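Local coordinates for phosphogluconate dehydrogenase NAD-binding putative C-terminal domain-containing protein (Sinorhizobium meliloti, PDB 4EZB) that is of unknown function but is probably an oxidoreductase, with a C-terminal domain possibly like that of NAD-binding phosphogluconate dehydrogenases, at residues A[80-92]-A[105-117]. Numbering follows the deposited sequence.
Sequences DDVAGIACADVVL and ASAAPHLSDEAVF
Val-90 and Val-91 run parallel to Val-116 and Phe-117 as neighbouring strands, joined by two nearly straight bonds: Val-116 N to Asp-89 O and Val-91 N to Val-116 O, both 2.9 Å. Val-90 and Val-116 lie on one face of the sheet. On the other, CG of Phe-117 stands anti to the backbone N (chi1 -173°), which brings CD1 of its ring 3.9 Å from CG1 of Val-91, the two side chains meeting at a slant. The phenyl ring also touches Ile-135 of helix 125-136. Helix 100-107 connects the strands in a beta-alpha-beta unit of the Rossmann-type domain, and strand 26-30 flanks 90-93 on its far side, where Thr-26 N binds Asp-89 OD2. Before the strands, the short 3-10 segment 82-85 packs on the end of helix 100-107 and the loop after it. Ile-85 holds CG1 between its own N and carbonyl carbon (chi1 65°), which directs CD1 at Ala-107 CB, 3.5 Å away, and at Leu-111 CD1, a tight 3.4 Å. The His-110 side chain lies across Val-82 and Ile-85 at about a right angle, with Ala-83 CB over one ring face, 3.7 Å from the centroid, while Val-82 CG1 approaches CE1 obliquely. ND1 makes a weak, bent bond back to Ser-106 O. Between the 3-10 segment and the loop after the helix, one water accepts from Ser-112 N and lies within hydrogen-bonding distance of the carbonyls of Ile-85 and Ala-88. Beside the entry to the strands, a second water sits between Asp-89 O and Glu-114 O; Glu-114 O also accepts from Arg-166 NH1.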
ATOM      1  N   ASP A  80      31.115  11.279  36.224  1.00 73.02           N
ATOM      2  CA  ASP A  80      32.267  11.866  35.525  1.00 83.98           C
ATOM      3  C   ASP A  80      32.762  10.950  34.386  1.00 80.39           C
ATOM      4  O   ASP A  80      33.306  11.426  33.375  1.00 76.85           O
ATOM      5  CB  ASP A  80      33.404  12.167  36.517  1.00 96.00           C
ATOM      6  CG  ASP A  80      34.449  13.133  35.950  1.00112.31           C
ATOM      7  OD1 ASP A  80      34.132  14.333  35.780  1.00119.38           O
ATOM      8  OD2 ASP A  80      35.593  12.695  35.685  1.00115.98           O
ATOM      9  N   ASP A  81      32.538   9.643  34.562  1.00 72.45           N
ATOM     10  CA  ASP A  81      33.087   8.597  33.701  1.00 67.29           C
ATOM     11  C   ASP A  81      32.068   7.483  33.396  1.00 61.11           C
ATOM     12  O   ASP A  81      31.105   7.257  34.164  1.00 56.48           O
ATOM     13  CB  ASP A  81      34.328   7.988  34.365  1.00 70.03           C
ATOM     14  CG  ASP A  81      35.114   7.101  33.424  1.00 76.44           C
ATOM     15  OD1 ASP A  81      35.443   7.559  32.309  1.00 80.49           O
ATOM     16  OD2 ASP A  81      35.400   5.941  33.789  1.00 79.74           O
ATOM     17  N   VAL A  82      32.291   6.782  32.284  1.00 55.08           N
ATOM     18  CA  VAL A  82      31.460   5.627  31.930  1.00 53.81           C
ATOM     19  C   VAL A  82      31.501   4.519  33.012  1.00 52.71           C
ATOM     20  O   VAL A  82      30.510   3.804  33.215  1.00 48.54           O
ATOM     21  CB  VAL A  82      31.747   5.095  30.498  1.00 50.98           C
ATOM     22  CG1 VAL A  82      33.126   4.441  30.391  1.00 51.21           C
ATOM     23  CG2 VAL A  82      30.650   4.133  30.066  1.00 47.96           C
ATOM     24  N   ALA A  83      32.622   4.425  33.734  1.00 52.67           N
ATOM     25  CA  ALA A  83      32.795   3.409  34.775  1.00 51.40           C
ATOM     26  C   ALA A  83      31.891   3.606  35.980  1.00 52.44           C
ATOM     27  O   ALA A  83      31.746   2.704  36.806  1.00 52.30           O
ATOM     28  CB  ALA A  83      34.244   3.315  35.203  1.00 53.70           C
ATOM     29  N   GLY A  84      31.262   4.774  36.066  1.00 52.89           N
ATOM     30  CA  GLY A  84      30.262   5.026  37.103  1.00 52.88           C
ATOM     31  C   GLY A  84      28.945   4.282  36.904  1.00 53.37           C
ATOM     32  O   GLY A  84      28.010   4.449  37.682  1.00 53.95           O
ATOM     33  N   ILE A  85      28.852   3.465  35.861  1.00 50.79           N
ATOM     34  CA  ILE A  85      27.629   2.703  35.619  1.00 49.01           C
ATOM     35  C   ILE A  85      27.691   1.358  36.327  1.00 49.03           C
ATOM     36  O   ILE A  85      26.710   0.618  36.334  1.00 52.83           O
ATOM     37  CB  ILE A  85      27.337   2.468  34.111  1.00 49.12           C
ATOM     38  CG1 ILE A  85      28.426   1.588  33.476  1.00 48.33           C
ATOM     39  CG2 ILE A  85      27.054   3.793  33.388  1.00 48.34           C
ATOM     40  CD1 ILE A  85      28.324   1.428  31.973  1.00 45.87           C
ATOM     41  N   ALA A  86      28.841   1.039  36.907  1.00 45.96           N
ATOM     42  CA  ALA A  86      29.006  -0.210  37.629  1.00 49.60           C
ATOM     43  C   ALA A  86      27.965  -0.359  38.739  1.00 55.85           C
ATOM     44  O   ALA A  86      27.674  -1.470  39.177  1.00 64.47           O
ATOM     45  CB  ALA A  86      30.419  -0.323  38.185  1.00 51.16           C
ATOM     46  N   CYS A  87      27.387   0.764  39.164  1.00 58.74           N
ATOM     47  CA  CYS A  87      26.415   0.789  40.262  1.00 66.88           C
ATOM     48  C   CYS A  87      24.993   0.475  39.813  1.00 67.23           C
ATOM     49  O   CYS A  87      24.138   0.156  40.643  1.00 72.73           O
ATOM     50  CB  CYS A  87      26.408   2.168  40.935  1.00 79.36           C
ATOM     51  SG  CYS A  87      28.013   2.767  41.523  1.00 92.23           S
ATOM     52  N   ALA A  88      24.741   0.586  38.508  1.00 60.81           N
ATOM     53  CA  ALA A  88      23.391   0.489  37.955  1.00 58.24           C
ATOM     54  C   ALA A  88      22.913  -0.951  37.815  1.00 51.32           C
ATOM     55  O   ALA A  88      23.710  -1.852  37.551  1.00 49.27           O
ATOM     56  CB  ALA A  88      23.321   1.203  36.617  1.00 58.42           C
ATOM     57  N   ASP A  89      21.614  -1.148  38.041  1.00 47.51           N
ATOM     58  CA  ASP A  89      20.922  -2.392  37.683  1.00 50.91           C
ATOM     59  C   ASP A  89      20.474  -2.351  36.223  1.00 51.35           C
ATOM     60  O   ASP A  89      20.453  -3.379  35.542  1.00 58.06           O
ATOM     61  CB  ASP A  89      19.681  -2.615  38.556  1.00 53.29           C
ATOM     62  CG  ASP A  89      19.981  -2.494  40.036  1.00 62.63           C
ATOM     63  OD1 ASP A  89      20.641  -3.405  40.601  1.00 61.34           O
ATOM     64  OD2 ASP A  89      19.559  -1.468  40.622  1.00 66.76           O
ATOM     65  N   VAL A  90      20.093  -1.162  35.763  1.00 48.26           N
ATOM     66  CA  VAL A  90      19.612  -0.956  34.410  1.00 47.16           C
ATOM     67  C   VAL A  90      20.294   0.253  33.801  1.00 47.20           C
ATOM     68  O   VAL A  90      20.197   1.357  34.322  1.00 48.71           O
ATOM     69  CB  VAL A  90      18.101  -0.716  34.407  1.00 45.76           C
ATOM     70  CG1 VAL A  90      17.620  -0.460  32.995  1.00 43.38           C
ATOM     71  CG2 VAL A  90      17.371  -1.913  35.033  1.00 46.13           C
ATOM     72  N   VAL A  91      20.975   0.034  32.690  1.00 42.17           N
ATOM     73  CA  VAL A  91      21.572   1.100  31.932  1.00 39.85           C
ATOM     74  C   VAL A  91      20.761   1.391  30.658  1.00 39.18           C
ATOM     75  O   VAL A  91      20.519   0.478  29.838  1.00 40.98           O
ATOM     76  CB  VAL A  91      23.036   0.753  31.586  1.00 39.10           C
ATOM     77  CG1 VAL A  91      23.704   1.913  30.846  1.00 36.09           C
ATOM     78  CG2 VAL A  91      23.810   0.420  32.861  1.00 37.57           C
ATOM     79  N   LEU A  92      20.324   2.646  30.507  1.00 34.17           N
ATOM     80  CA  LEU A  92      19.563   3.089  29.336  1.00 31.61           C
ATOM     81  C   LEU A  92      20.484   3.856  28.347  1.00 32.33           C
ATOM     82  O   LEU A  92      21.060   4.895  28.691  1.00 31.88           O
ATOM     83  CB  LEU A  92      18.391   3.978  29.749  1.00 30.99           C
ATOM     84  CG  LEU A  92      17.291   3.408  30.675  1.00 35.16           C
ATOM     85  CD1 LEU A  92      16.079   4.333  30.711  1.00 37.05           C
ATOM     86  CD2 LEU A  92      16.821   2.011  30.282  1.00 37.52           C
ATOM     87  N   ALA A 105      30.379  -0.548  23.485  1.00 40.74           N
ATOM     88  CA  ALA A 105      31.719  -1.065  23.729  1.00 44.28           C
ATOM     89  C   ALA A 105      32.369  -0.451  24.972  1.00 46.80           C
ATOM     90  O   ALA A 105      33.105  -1.152  25.674  1.00 49.35           O
ATOM     91  CB  ALA A 105      32.590  -0.879  22.501  1.00 43.98           C
ATOM     92  N   SER A 106      32.077   0.827  25.256  1.00 44.77           N
ATOM     93  CA  SER A 106      32.570   1.520  26.474  1.00 45.46           C
ATOM     94  C   SER A 106      31.982   0.950  27.737  1.00 44.94           C
ATOM     95  O   SER A 106      32.669   0.803  28.766  1.00 45.49           O
ATOM     96  CB  SER A 106      32.172   2.997  26.466  1.00 49.36           C
ATOM     97  OG  SER A 106      32.742   3.688  25.382  1.00 55.11           O
ATOM     98  N   ALA A 107      30.682   0.685  27.677  1.00 42.70           N
ATOM     99  CA  ALA A 107      29.958   0.236  28.833  1.00 38.18           C
ATOM    100  C   ALA A 107      30.310  -1.197  29.193  1.00 39.38           C
ATOM    101  O   ALA A 107      30.379  -1.552  30.360  1.00 41.15           O
ATOM    102  CB  ALA A 107      28.464   0.392  28.581  1.00 37.82           C
ATOM    103  N   ALA A 108      30.563  -2.019  28.183  1.00 41.62           N
ATOM    104  CA  ALA A 108      30.665  -3.472  28.372  1.00 42.70           C
ATOM    105  C   ALA A 108      31.545  -3.897  29.560  1.00 45.26           C
ATOM    106  O   ALA A 108      31.104  -4.704  30.389  1.00 48.24           O
ATOM    107  CB  ALA A 108      31.084  -4.171  27.071  1.00 40.62           C
ATOM    108  N   PRO A 109      32.771  -3.337  29.679  1.00 45.37           N
ATOM    109  CA  PRO A 109      33.614  -3.803  30.795  1.00 45.51           C
ATOM    110  C   PRO A 109      33.103  -3.378  32.152  1.00 45.40           C
ATOM    111  O   PRO A 109      33.497  -3.969  33.144  1.00 49.63           O
ATOM    112  CB  PRO A 109      34.971  -3.126  30.537  1.00 44.87           C
ATOM    113  CG  PRO A 109      34.896  -2.588  29.135  1.00 44.03           C
ATOM    114  CD  PRO A 109      33.448  -2.265  28.925  1.00 42.94           C
ATOM    115  N   HIS A 110      32.220  -2.393  32.214  1.00 44.51           N
ATOM    116  CA  HIS A 110      31.868  -1.816  33.511  1.00 48.41           C
ATOM    117  C   HIS A 110      30.595  -2.341  34.128  1.00 51.03           C
ATOM    118  O   HIS A 110      30.340  -2.129  35.312  1.00 51.48           O
ATOM    119  CB  HIS A 110      31.849  -0.289  33.443  1.00 49.80           C
ATOM    120  CG  HIS A 110      33.153   0.278  33.007  1.00 54.36           C
ATOM    121  ND1 HIS A 110      33.313   0.940  31.810  1.00 56.43           N
ATOM    122  CD2 HIS A 110      34.379   0.213  33.572  1.00 53.63           C
ATOM    123  CE1 HIS A 110      34.576   1.298  31.675  1.00 57.87           C
ATOM    124  NE2 HIS A 110      35.242   0.867  32.730  1.00 59.19           N
ATOM    125  N   LEU A 111      29.804  -3.032  33.324  1.00 53.03           N
ATOM    126  CA  LEU A 111      28.565  -3.607  33.805  1.00 52.21           C
ATOM    127  C   LEU A 111      28.853  -4.750  34.752  1.00 52.85           C
ATOM    128  O   LEU A 111      29.748  -5.558  34.507  1.00 54.68           O
ATOM    129  CB  LEU A 111      27.709  -4.097  32.621  1.00 52.39           C
ATOM    130  CG  LEU A 111      26.773  -3.117  31.896  1.00 50.66           C
ATOM    131  CD1 LEU A 111      27.508  -1.870  31.489  1.00 55.48           C
ATOM    132  CD2 LEU A 111      26.213  -3.758  30.643  1.00 51.95           C
ATOM    133  N   SER A 112      28.093  -4.804  35.839  1.00 55.05           N
ATOM    134  CA  SER A 112      28.045  -5.978  36.693  1.00 62.63           C
ATOM    135  C   SER A 112      27.341  -7.113  35.969  1.00 65.42           C
ATOM    136  O   SER A 112      26.569  -6.875  35.034  1.00 64.48           O
ATOM    137  CB  SER A 112      27.267  -5.664  37.962  1.00 69.38           C
ATOM    138  OG  SER A 112      26.534  -6.810  38.364  1.00 77.72           O
ATOM    139  N   ASP A 113      27.563  -8.344  36.421  1.00 68.14           N
ATOM    140  CA  ASP A 113      26.939  -9.490  35.758  1.00 74.06           C
ATOM    141  C   ASP A 113      25.433  -9.659  36.010  1.00 71.05           C
ATOM    142  O   ASP A 113      24.791 -10.495  35.377  1.00 73.77           O
ATOM    143  CB  ASP A 113      27.708 -10.798  36.016  1.00 82.67           C
ATOM    144  CG  ASP A 113      27.745 -11.185  37.479  1.00 91.97           C
ATOM    145  OD1 ASP A 113      28.086 -10.325  38.323  1.00 95.89           O
ATOM    146  OD2 ASP A 113      27.455 -12.364  37.778  1.00 96.28           O
ATOM    147  N   GLU A 114      24.860  -8.873  36.912  1.00 65.18           N
ATOM    148  CA  GLU A 114      23.405  -8.868  37.035  1.00 64.60           C
ATOM    149  C   GLU A 114      22.759  -7.759  36.188  1.00 56.53           C
ATOM    150  O   GLU A 114      21.560  -7.810  35.890  1.00 54.71           O
ATOM    151  CB  GLU A 114      22.977  -8.790  38.507  1.00 74.57           C
ATOM    152  CG  GLU A 114      22.802 -10.164  39.148  1.00 90.30           C
ATOM    153  CD  GLU A 114      23.141 -10.215  40.634  1.00102.12           C
ATOM    154  OE1 GLU A 114      23.971  -9.403  41.105  1.00105.10           O
ATOM    155  OE2 GLU A 114      22.586 -11.093  41.335  1.00107.15           O
ATOM    156  N   ALA A 115      23.564  -6.786  35.774  1.00 53.26           N
ATOM    157  CA  ALA A 115      23.035  -5.577  35.146  1.00 51.21           C
ATOM    158  C   ALA A 115      22.477  -5.824  33.741  1.00 47.61           C
ATOM    159  O   ALA A 115      22.953  -6.690  33.019  1.00 48.28           O
ATOM    160  CB  ALA A 115      24.102  -4.503  35.101  1.00 50.71           C
ATOM    161  N   VAL A 116      21.465  -5.043  33.375  1.00 43.00           N
ATOM    162  CA  VAL A 116      20.898  -5.080  32.032  1.00 41.45           C
ATOM    163  C   VAL A 116      21.170  -3.742  31.313  1.00 38.43           C
ATOM    164  O   VAL A 116      20.862  -2.685  31.843  1.00 39.63           O
ATOM    165  CB  VAL A 116      19.382  -5.388  32.078  1.00 41.63           C
ATOM    166  CG1 VAL A 116      18.819  -5.483  30.669  1.00 40.91           C
ATOM    167  CG2 VAL A 116      19.106  -6.685  32.835  1.00 39.57           C
ATOM    168  N   PHE A 117      21.805  -3.808  30.147  1.00 35.38           N
ATOM    169  CA  PHE A 117      21.997  -2.671  29.245  1.00 32.76           C
ATOM    170  C   PHE A 117      20.826  -2.708  28.269  1.00 30.82           C
ATOM    171  O   PHE A 117      20.653  -3.717  27.554  1.00 31.66           O
ATOM    172  CB  PHE A 117      23.304  -2.899  28.492  1.00 34.42           C
ATOM    173  CG  PHE A 117      23.748  -1.740  27.629  1.00 32.53           C
ATOM    174  CD1 PHE A 117      24.557  -0.732  28.158  1.00 31.34           C
ATOM    175  CD2 PHE A 117      23.408  -1.695  26.279  1.00 31.18           C
ATOM    176  CE1 PHE A 117      25.009   0.321  27.354  1.00 31.40           C
ATOM    177  CE2 PHE A 117      23.848  -0.660  25.466  1.00 29.99           C
ATOM    178  CZ  PHE A 117      24.654   0.356  26.009  1.00 30.41           C
TER
HETATM  179  O   HOH W   1      26.276  -2.481  36.285  1.00 49.99           O
HETATM  180  O   HOH W   2      19.887  -6.167  36.629  1.00 58.53           O